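Local coordinates for PCF11 protein (Saccharomyces cerevisiae, PDB 1SZ9) that probably binds the C-terminal domain of RNA polymerase II through its CTD-interacting domain, consistent with a role in 3'-end processing of mRNA, at residues A[10-15]-A[45-50]; A[32-37]-A[72-77]; A[91-96]-A[103-108]. One frame throughout, in Å; residues are numbered along the deposited sequence.

Contact 1: residues A[10-15]-A[45-50]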
loop_
_atom_site.group_PDB
_atom_site.type_symbol
_atom_site.label_atom_id
_atom_site.label_comp_id
_atom_site.label_asym_id
_atom_site.label_seq_id
_atom_site.Cartn_x
_atom_site.Cartn_y
_atom_site.Cartn_z
ATOM N N LYS A 10 17.127 4.907 -6.079
ATOM C CA LYS A 10 16.774 5.511 -7.365
ATOM C C LYS A 10 16.185 4.462 -8.295
ATOM O O LYS A 10 15.280 4.736 -9.073
ATOM C CB LYS A 10 17.996 6.152 -8.025
ATOM C CG LYS A 10 18.357 7.500 -7.445
ATOM C CD LYS A 10 19.554 8.109 -8.157
ATOM C CE LYS A 10 19.843 9.508 -7.641
ATOM N NZ LYS A 10 21.039 10.087 -8.325
ATOM N N ASP A 11 16.716 3.255 -8.202
ATOM C CA ASP A 11 16.249 2.152 -9.019
ATOM C C ASP A 11 14.812 1.810 -8.597
ATOM O O ASP A 11 13.961 1.527 -9.451
ATOM C CB ASP A 11 17.204 0.963 -8.826
ATOM C CG ASP A 11 16.792 -0.275 -9.610
ATOM O OD1 ASP A 11 16.536 -0.185 -10.833
ATOM O OD2 ASP A 11 16.746 -1.362 -8.996
ATOM N N PHE A 12 14.538 1.856 -7.289
ATOM C CA PHE A 12 13.188 1.553 -6.772
ATOM C C PHE A 12 12.224 2.603 -7.323
ATOM O O PHE A 12 11.170 2.263 -7.864
ATOM C CB PHE A 12 13.160 1.594 -5.227
ATOM C CG PHE A 12 11.892 1.041 -4.611
ATOM C CD1 PHE A 12 11.756 -0.324 -4.348
ATOM C CD2 PHE A 12 10.841 1.888 -4.274
ATOM C CE1 PHE A 12 10.591 -0.837 -3.749
ATOM C CE2 PHE A 12 9.667 1.378 -3.677
ATOM C CZ PHE A 12 9.554 0.011 -3.417
ATOM N N ASN A 13 12.595 3.875 -7.193
ATOM C CA ASN A 13 11.746 4.969 -7.682
ATOM C C ASN A 13 11.497 4.877 -9.185
ATOM O O ASN A 13 10.381 5.065 -9.655
ATOM C CB ASN A 13 12.377 6.338 -7.387
ATOM C CG ASN A 13 12.184 6.782 -5.949
ATOM O OD1 ASN A 13 11.060 6.944 -5.484
ATOM N ND2 ASN A 13 13.283 6.993 -5.240
ATOM N N SER A 14 12.555 4.590 -9.934
ATOM C CA SER A 14 12.471 4.492 -11.386
ATOM C C SER A 14 11.462 3.436 -11.831
ATOM O O SER A 14 10.670 3.644 -12.757
ATOM C CB SER A 14 13.866 4.179 -11.939
ATOM O OG SER A 14 13.822 3.879 -13.318
ATOM N N ILE A 15 11.506 2.288 -11.174
ATOM C CA ILE A 15 10.588 1.213 -11.484
ATOM C C ILE A 15 9.161 1.623 -11.076
ATOM O O ILE A 15 8.203 1.436 -11.826
ATOM C CB ILE A 15 11.022 -0.068 -10.747
ATOM C CG1 ILE A 15 12.355 -0.550 -11.336
ATOM C CG2 ILE A 15 9.932 -1.134 -10.846
ATOM C CD1 ILE A 15 12.995 -1.703 -10.582
ATOM N N VAL A 45 9.239 2.949 1.695
ATOM C CA VAL A 45 7.936 3.360 2.212
ATOM C C VAL A 45 7.586 4.778 1.759
ATOM O O VAL A 45 6.482 5.037 1.273
ATOM C CB VAL A 45 7.896 3.277 3.753
ATOM C CG1 VAL A 45 6.622 3.944 4.293
ATOM C CG2 VAL A 45 7.921 1.813 4.173
ATOM N N ASP A 46 8.531 5.706 1.891
ATOM C CA ASP A 46 8.251 7.081 1.492
ATOM C C ASP A 46 8.018 7.211 0.002
ATOM O O ASP A 46 7.186 7.992 -0.431
ATOM C CB ASP A 46 9.372 8.014 1.932
ATOM C CG ASP A 46 9.376 8.234 3.434
ATOM O OD1 ASP A 46 8.300 8.082 4.072
ATOM O OD2 ASP A 46 10.449 8.572 3.968
ATOM N N ALA A 47 8.745 6.431 -0.784
ATOM C CA ALA A 47 8.575 6.456 -2.229
ATOM C C ALA A 47 7.145 5.997 -2.590
ATOM O O ALA A 47 6.476 6.614 -3.414
ATOM C CB ALA A 47 9.598 5.542 -2.878
ATOM N N ILE A 48 6.678 4.917 -1.966
ATOM C CA ILE A 48 5.341 4.421 -2.256
ATOM C C ILE A 48 4.251 5.371 -1.757
ATOM O O ILE A 48 3.298 5.628 -2.477
ATOM C CB ILE A 48 5.146 2.999 -1.674
ATOM C CG1 ILE A 48 5.976 2.013 -2.495
ATOM C CG2 ILE A 48 3.672 2.560 -1.755
ATOM C CD1 ILE A 48 5.960 0.624 -1.959
ATOM N N GLU A 49 4.387 5.893 -0.540
ATOM C CA GLU A 49 3.378 6.816 -0.007
ATOM C C GLU A 49 3.349 8.090 -0.843
ATOM O O GLU A 49 2.277 8.642 -1.107
ATOM C CB GLU A 49 3.647 7.163 1.465
ATOM C CG GLU A 49 3.646 5.939 2.389
ATOM C CD GLU A 49 3.456 6.284 3.862
ATOM O OE1 GLU A 49 3.758 7.425 4.259
ATOM O OE2 GLU A 49 3.009 5.405 4.637
ATOM N N SER A 50 4.530 8.539 -1.266
ATOM C CA SER A 50 4.633 9.732 -2.098
ATOM C C SER A 50 3.900 9.489 -3.418
ATOM O O SER A 50 3.105 10.330 -3.852
ATOM C CB SER A 50 6.114 10.081 -2.350
ATOM O OG SER A 50 6.224 11.160 -3.255
#
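F12 and N13 on helix 3-16 meet A47 and I48 on helix 41-54, where two nearly parallel helices run side by side. The short axes are 10.2 Å apart at closest approach and their directions differ by 23°, with N13 and A47 as the pair of nearest CA atoms. The apolar part belongs to F12. Its CG lies anti to the backbone N (chi1 -169°), which carries the ring across to the second helix. A47 and I48 both come to the rim of the ring rather than over a face: CD2 lies 4.1 Å from A47 CB, while CZ is 3.9 Å from I48 CD1. I48 CG1 also sits in the ring plane, 3.9 Å from F12 CE2, so the isoleucine's longer branch follows this edge. The ring is stacked with F44 as well and touches L30 of helix 24-36; I48 is backed by L67 and I70 of helix 57-73. The polar neighbour is N13, whose CG leans back beside its own backbone N. Its OD1 points at the methyl of A47, 3.3 Å from CB, in van der Waals contact with no hydrogen bond. No hydrogen bond crosses between the two segments, and the backbone N-H groups of S14, I15, E49 and S50 are used within their own helices. The contact therefore rests on apolar packing and van der Waals contact, with no directional bond across it: A47, with a methyl for a side chain, meets the F12 edge and the N13 amide at the margin.

Contact 2: residues A[32-37]-A[72-77]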
loop_
_atom_site.group_PDB
_atom_site.type_symbol
_atom_site.label_atom_id
_atom_site.label_comp_id
_atom_site.label_asym_id
_atom_site.label_seq_id
_atom_site.Cartn_x
_atom_site.Cartn_y
_atom_site.Cartn_z
ATOM N N LYS A 32 10.493 -7.856 -4.325
ATOM C CA LYS A 32 11.780 -8.525 -4.181
ATOM C C LYS A 32 12.844 -7.505 -3.744
ATOM O O LYS A 32 13.690 -7.810 -2.911
ATOM C CB LYS A 32 12.182 -9.189 -5.505
ATOM C CG LYS A 32 11.330 -10.398 -5.874
ATOM C CD LYS A 32 11.554 -10.811 -7.337
ATOM C CE LYS A 32 12.995 -11.235 -7.582
ATOM N NZ LYS A 32 13.192 -11.703 -8.968
ATOM N N LEU A 33 12.799 -6.298 -4.301
ATOM C CA LEU A 33 13.744 -5.256 -3.899
ATOM C C LEU A 33 13.533 -4.912 -2.408
ATOM O O LEU A 33 14.490 -4.647 -1.670
ATOM C CB LEU A 33 13.547 -3.989 -4.749
ATOM C CG LEU A 33 14.138 -3.969 -6.169
ATOM C CD1 LEU A 33 13.665 -2.731 -6.937
ATOM C CD2 LEU A 33 15.676 -3.971 -6.068
ATOM N N ALA A 34 12.275 -4.907 -1.977
ATOM C CA ALA A 34 11.953 -4.586 -0.589
ATOM C C ALA A 34 12.439 -5.705 0.350
ATOM O O ALA A 34 12.887 -5.445 1.455
ATOM C CB ALA A 34 10.445 -4.363 -0.442
ATOM N N GLU A 35 12.362 -6.943 -0.117
ATOM C CA GLU A 35 12.809 -8.115 0.640
ATOM C C GLU A 35 14.341 -8.128 0.777
ATOM O O GLU A 35 14.892 -8.431 1.833
ATOM C CB GLU A 35 12.347 -9.385 -0.096
ATOM C CG GLU A 35 12.925 -10.726 0.385
ATOM C CD GLU A 35 12.129 -11.349 1.535
ATOM O OE1 GLU A 35 10.904 -11.165 1.587
ATOM O OE2 GLU A 35 12.720 -12.052 2.373
ATOM N N GLU A 36 15.021 -7.775 -0.301
ATOM C CA GLU A 36 16.475 -7.795 -0.339
ATOM C C GLU A 36 17.193 -6.571 0.200
ATOM O O GLU A 36 18.398 -6.604 0.416
ATOM C CB GLU A 36 16.919 -8.035 -1.776
ATOM C CG GLU A 36 16.634 -9.426 -2.280
ATOM C CD GLU A 36 16.592 -9.485 -3.791
ATOM O OE1 GLU A 36 17.337 -8.718 -4.447
ATOM O OE2 GLU A 36 15.820 -10.308 -4.328
ATOM N N ASN A 37 16.465 -5.490 0.434
ATOM C CA ASN A 37 17.102 -4.280 0.904
ATOM C C ASN A 37 16.380 -3.666 2.084
ATOM O O ASN A 37 16.116 -2.466 2.102
ATOM C CB ASN A 37 17.181 -3.284 -0.255
ATOM C CG ASN A 37 17.967 -3.838 -1.431
ATOM O OD1 ASN A 37 19.192 -3.736 -1.467
ATOM N ND2 ASN A 37 17.266 -4.460 -2.388
ATOM N N LYS A 72 2.239 -8.001 2.597
ATOM C CA LYS A 72 1.803 -9.394 2.663
ATOM C C LYS A 72 2.908 -10.433 2.431
ATOM O O LYS A 72 2.874 -11.514 3.008
ATOM C CB LYS A 72 0.703 -9.646 1.639
ATOM C CG LYS A 72 -0.682 -9.242 2.109
ATOM C CD LYS A 72 -1.709 -9.515 1.035
ATOM C CE LYS A 72 -3.123 -9.199 1.512
ATOM N NZ LYS A 72 -4.056 -9.297 0.360
ATOM N N ASN A 73 3.882 -10.111 1.590
ATOM C CA ASN A 73 4.929 -11.073 1.270
ATOM C C ASN A 73 6.243 -10.889 1.992
ATOM O O ASN A 73 6.983 -11.853 2.178
ATOM C CB ASN A 73 5.161 -11.095 -0.240
ATOM C CG ASN A 73 3.898 -11.451 -1.000
ATOM O OD1 ASN A 73 3.291 -12.488 -0.742
ATOM N ND2 ASN A 73 3.490 -10.592 -1.926
ATOM N N VAL A 74 6.547 -9.654 2.370
ATOM C CA VAL A 74 7.776 -9.383 3.091
ATOM C C VAL A 74 7.424 -9.278 4.571
ATOM O O VAL A 74 8.058 -9.919 5.407
ATOM C CB VAL A 74 8.450 -8.072 2.627
ATOM C CG1 VAL A 74 9.836 -7.934 3.281
ATOM C CG2 VAL A 74 8.597 -8.067 1.108
ATOM N N GLY A 75 6.397 -8.486 4.879
ATOM C CA GLY A 75 5.971 -8.293 6.256
ATOM C C GLY A 75 6.793 -7.208 6.922
ATOM O O GLY A 75 7.009 -6.147 6.340
ATOM N N SER A 76 7.266 -7.471 8.138
ATOM C CA SER A 76 8.069 -6.502 8.862
ATOM C C SER A 76 9.351 -6.177 8.092
ATOM O O SER A 76 9.889 -7.016 7.388
ATOM C CB SER A 76 8.424 -7.035 10.257
ATOM O OG SER A 76 9.080 -6.017 11.019
ATOM N N PRO A 77 9.847 -4.940 8.207
ATOM C CA PRO A 77 9.317 -3.814 8.993
ATOM C C PRO A 77 8.284 -2.963 8.229
ATOM O O PRO A 77 7.780 -1.943 8.738
ATOM C CB PRO A 77 10.571 -3.021 9.303
ATOM C CG PRO A 77 11.304 -3.118 8.012
ATOM C CD PRO A 77 11.153 -4.592 7.625
#
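V74 packs against A34 and E35, the chain at the C-terminal side of helix 57-73 meeting the last turn of helix 24-36. The apolar contact is slight. V74 CG2 lies 4.4 Å from A34 CB, and CG1 lies 4.3 Å from the carbonyl O of A34, an oxygen that is also hydrogen-bonded to the hydroxyl of Y78. T31, a turn earlier on helix 24-36, touches V74 and N73 too. The aliphatic and charged part of E35 provides the other side. Its chain starts with CG anti to the backbone N and then bends at chi2 (87°), which brings the carboxylate back over the valine: OE1 is 3.8 Å from V74 CG1 and 3.9 Å from V74 CG2. The two side chains run alongside each other with their ends pointing opposite ways, and the carboxylate oxygen meets the methyls by van der Waals contact. Replacing V74 by an alanine would probably leave A34 CB and the bent E35 chain without the two methyls that they pack against, weakening the hold between these helix ends. No hydrogen bond joins the two segments; within 32-37, N37, the first residue beyond helix 24-36, turns its amide back so that ND2 donates to L33 O at 2.9 Å, in the carbonyl plane on a lone pair, with an N-H...O angle of 164°. On the other segment G75 leaves helical angles with positive phi, a conformation in which a side chain would press on the carbonyl O of V74; a cis peptide bond then precedes P77, which touches I38 and A41. The arrangement is that of two helix C-terminal ends brought together beside their turns in an all-helical, ARM-like CID fold.

Contact 3: residues A[91-96]-A[103-108]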
loop_
_atom_site.group_PDB
_atom_site.type_symbol
_atom_site.label_atom_id
_atom_site.label_comp_id
_atom_site.label_asym_id
_atom_site.label_seq_id
_atom_site.Cartn_x
_atom_site.Cartn_y
_atom_site.Cartn_z
ATOM N N LYS A 91 -7.907 6.795 3.268
ATOM C CA LYS A 91 -9.059 7.678 3.231
ATOM C C LYS A 91 -8.916 8.757 2.150
ATOM O O LYS A 91 -9.847 9.003 1.392
ATOM C CB LYS A 91 -9.239 8.349 4.602
ATOM C CG LYS A 91 -10.282 9.466 4.623
ATOM C CD LYS A 91 -10.607 9.926 6.048
ATOM C CE LYS A 91 -11.658 11.064 6.049
ATOM N NZ LYS A 91 -12.053 11.492 7.440
ATOM N N ARG A 92 -7.753 9.397 2.078
ATOM C CA ARG A 92 -7.555 10.446 1.079
ATOM C C ARG A 92 -7.661 9.885 -0.328
ATOM O O ARG A 92 -8.273 10.508 -1.195
ATOM C CB ARG A 92 -6.196 11.139 1.273
ATOM C CG ARG A 92 -6.207 12.119 2.442
ATOM C CD ARG A 92 -4.812 12.495 2.917
ATOM N NE ARG A 92 -4.867 13.169 4.215
ATOM C CZ ARG A 92 -3.811 13.404 4.991
ATOM N NH1 ARG A 92 -2.596 13.023 4.610
ATOM N NH2 ARG A 92 -3.976 14.009 6.162
ATOM N N THR A 93 -7.085 8.705 -0.548
ATOM C CA THR A 93 -7.143 8.079 -1.863
ATOM C C THR A 93 -8.581 7.737 -2.228
ATOM O O THR A 93 -9.040 8.037 -3.323
ATOM C CB THR A 93 -6.285 6.786 -1.899
ATOM O OG1 THR A 93 -4.930 7.141 -1.644
ATOM C CG2 THR A 93 -6.360 6.074 -3.276
ATOM N N TYR A 94 -9.279 7.106 -1.291
ATOM C CA TYR A 94 -10.665 6.702 -1.482
ATOM C C TYR A 94 -11.530 7.898 -1.894
ATOM O O TYR A 94 -12.380 7.798 -2.780
ATOM C CB TYR A 94 -11.207 6.092 -0.174
ATOM C CG TYR A 94 -12.562 5.433 -0.327
ATOM C CD1 TYR A 94 -13.723 6.197 -0.395
ATOM C CD2 TYR A 94 -12.680 4.040 -0.416
ATOM C CE1 TYR A 94 -14.980 5.598 -0.543
ATOM C CE2 TYR A 94 -13.941 3.424 -0.578
ATOM C CZ TYR A 94 -15.077 4.211 -0.636
ATOM O OH TYR A 94 -16.313 3.639 -0.780
ATOM N N LEU A 95 -11.298 9.034 -1.247
ATOM C CA LEU A 95 -12.059 10.247 -1.536
ATOM C C LEU A 95 -11.726 10.864 -2.893
ATOM O O LEU A 95 -12.475 11.713 -3.399
ATOM C CB LEU A 95 -11.818 11.280 -0.422
ATOM C CG LEU A 95 -12.367 10.845 0.948
ATOM C CD1 LEU A 95 -11.927 11.812 2.019
ATOM C CD2 LEU A 95 -13.909 10.756 0.885
ATOM N N LEU A 96 -10.619 10.422 -3.485
ATOM C CA LEU A 96 -10.170 10.966 -4.771
ATOM C C LEU A 96 -10.230 10.029 -5.961
ATOM O O LEU A 96 -9.721 10.352 -7.035
ATOM C CB LEU A 96 -8.747 11.537 -4.619
ATOM C CG LEU A 96 -8.624 12.793 -3.715
ATOM C CD1 LEU A 96 -7.152 13.142 -3.466
ATOM C CD2 LEU A 96 -9.351 13.980 -4.363
ATOM N N THR A 103 -14.368 -0.045 -4.955
ATOM C CA THR A 103 -14.675 -1.442 -4.615
ATOM C C THR A 103 -13.374 -2.223 -4.541
ATOM O O THR A 103 -13.264 -3.162 -3.768
ATOM C CB THR A 103 -15.603 -2.152 -5.661
ATOM O OG1 THR A 103 -14.933 -2.229 -6.927
ATOM C CG2 THR A 103 -16.920 -1.407 -5.805
ATOM N N LYS A 104 -12.389 -1.844 -5.356
ATOM C CA LYS A 104 -11.090 -2.519 -5.322
ATOM C C LYS A 104 -10.343 -2.166 -4.032
ATOM O O LYS A 104 -9.717 -3.038 -3.415
ATOM C CB LYS A 104 -10.277 -2.164 -6.575
ATOM C CG LYS A 104 -10.680 -3.051 -7.762
ATOM C CD LYS A 104 -10.491 -2.379 -9.090
ATOM C CE LYS A 104 -10.660 -3.401 -10.244
ATOM N NZ LYS A 104 -11.506 -4.589 -9.902
ATOM N N LEU A 105 -10.427 -0.901 -3.603
ATOM C CA LEU A 105 -9.792 -0.502 -2.333
ATOM C C LEU A 105 -10.494 -1.226 -1.182
ATOM O O LEU A 105 -9.877 -1.570 -0.182
ATOM C CB LEU A 105 -9.930 0.999 -2.090
ATOM C CG LEU A 105 -9.123 1.914 -3.017
ATOM C CD1 LEU A 105 -9.526 3.346 -2.755
ATOM C CD2 LEU A 105 -7.620 1.693 -2.790
ATOM N N ILE A 106 -11.795 -1.457 -1.332
ATOM C CA ILE A 106 -12.552 -2.119 -0.272
ATOM C C ILE A 106 -12.161 -3.590 -0.146
ATOM O O ILE A 106 -11.971 -4.099 0.958
ATOM C CB ILE A 106 -14.083 -1.979 -0.532
ATOM C CG1 ILE A 106 -14.487 -0.504 -0.345
ATOM C CG2 ILE A 106 -14.904 -2.937 0.403
ATOM C CD1 ILE A 106 -15.839 -0.150 -0.988
ATOM N N ASN A 107 -12.057 -4.275 -1.281
ATOM C CA ASN A 107 -11.677 -5.682 -1.260
ATOM C C ASN A 107 -10.273 -5.820 -0.680
ATOM O O ASN A 107 -10.003 -6.726 0.105
ATOM C CB ASN A 107 -11.765 -6.275 -2.671
ATOM C CG ASN A 107 -13.215 -6.472 -3.110
ATOM O OD1 ASN A 107 -14.116 -6.435 -2.276
ATOM N ND2 ASN A 107 -13.442 -6.680 -4.401
ATOM N N MET A 108 -9.394 -4.891 -1.049
ATOM C CA MET A 108 -8.026 -4.914 -0.545
ATOM C C MET A 108 -8.028 -4.788 0.979
ATOM O O MET A 108 -7.292 -5.503 1.673
ATOM C CB MET A 108 -7.208 -3.777 -1.177
ATOM C CG MET A 108 -5.788 -3.627 -0.625
ATOM S SD MET A 108 -4.969 -2.207 -1.412
ATOM C CE MET A 108 -5.938 -0.815 -0.628
#
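T93, whose methyl CG2 touches L105 CD1 at 4.2 Å, offers its carbonyl O to the backbone N of L96, 2.9 Å away. The hydroxyl of T93 turns back to the carbonyl O of L89, which satisfies it within its own helix and leaves the methyl for the neighbour. Just after it, the carbonyl O of Y94 accepts NE of R102, a bond tying the end of the helix to the start of helix 99-112. Across the interface the contact is apolar. L105 points at helix 86-95 and brings its CD1 methyl against the base of Y94, 3.8 Å from CA and 4.0 Å from ring atom CD2. The methyl approaches the ring at a slant. I106, one residue on, takes the far part of the ring: its CG1 lies in the ring plane at the edge, 4.0 Å from Y94 CE2, and CD1 reaches the phenol oxygen OH at 3.8 Å. With CG anti to the backbone N (chi1 -170°), Y94 swings its ring across the side of 103-108, where it can meet both L105 and I106. Both aliphatic chains cross the tyrosine obliquely. Further cover comes from the C-terminal part of the protein, where F134 meets the ring edge-to-face and L135 and A140 also touch Y94; T93 rests on K60 and F64 of helix 57-73. The axes of the two segments lie 10.8 Å apart at an angle of 152°, so they run nearly antiparallel. Antiparallel packing of successive helices, as here, is characteristic of right-handed superhelical helix-stack folds such as the ARM-like CID domain.

Overall arrangement
From the N terminus, contact 1 returns helix 41-54 to helix 3-16, closing a loop of 29 residues that contains the whole of helix 24-36. Contact 2 opens inside that loop, on helix 24-36, and closes beyond it at the end of helix 57-73, so the two cross along the chain. They also touch in space, through L33 against D11, F12 and I15, which interlocks the first four helices. Contact 3 follows in series with a much tighter loop between helices 86-95 and 99-112. It lies across the chain's centre from the others, its centre about 21 Å from that of contact 1 and 23 Å from that of contact 2.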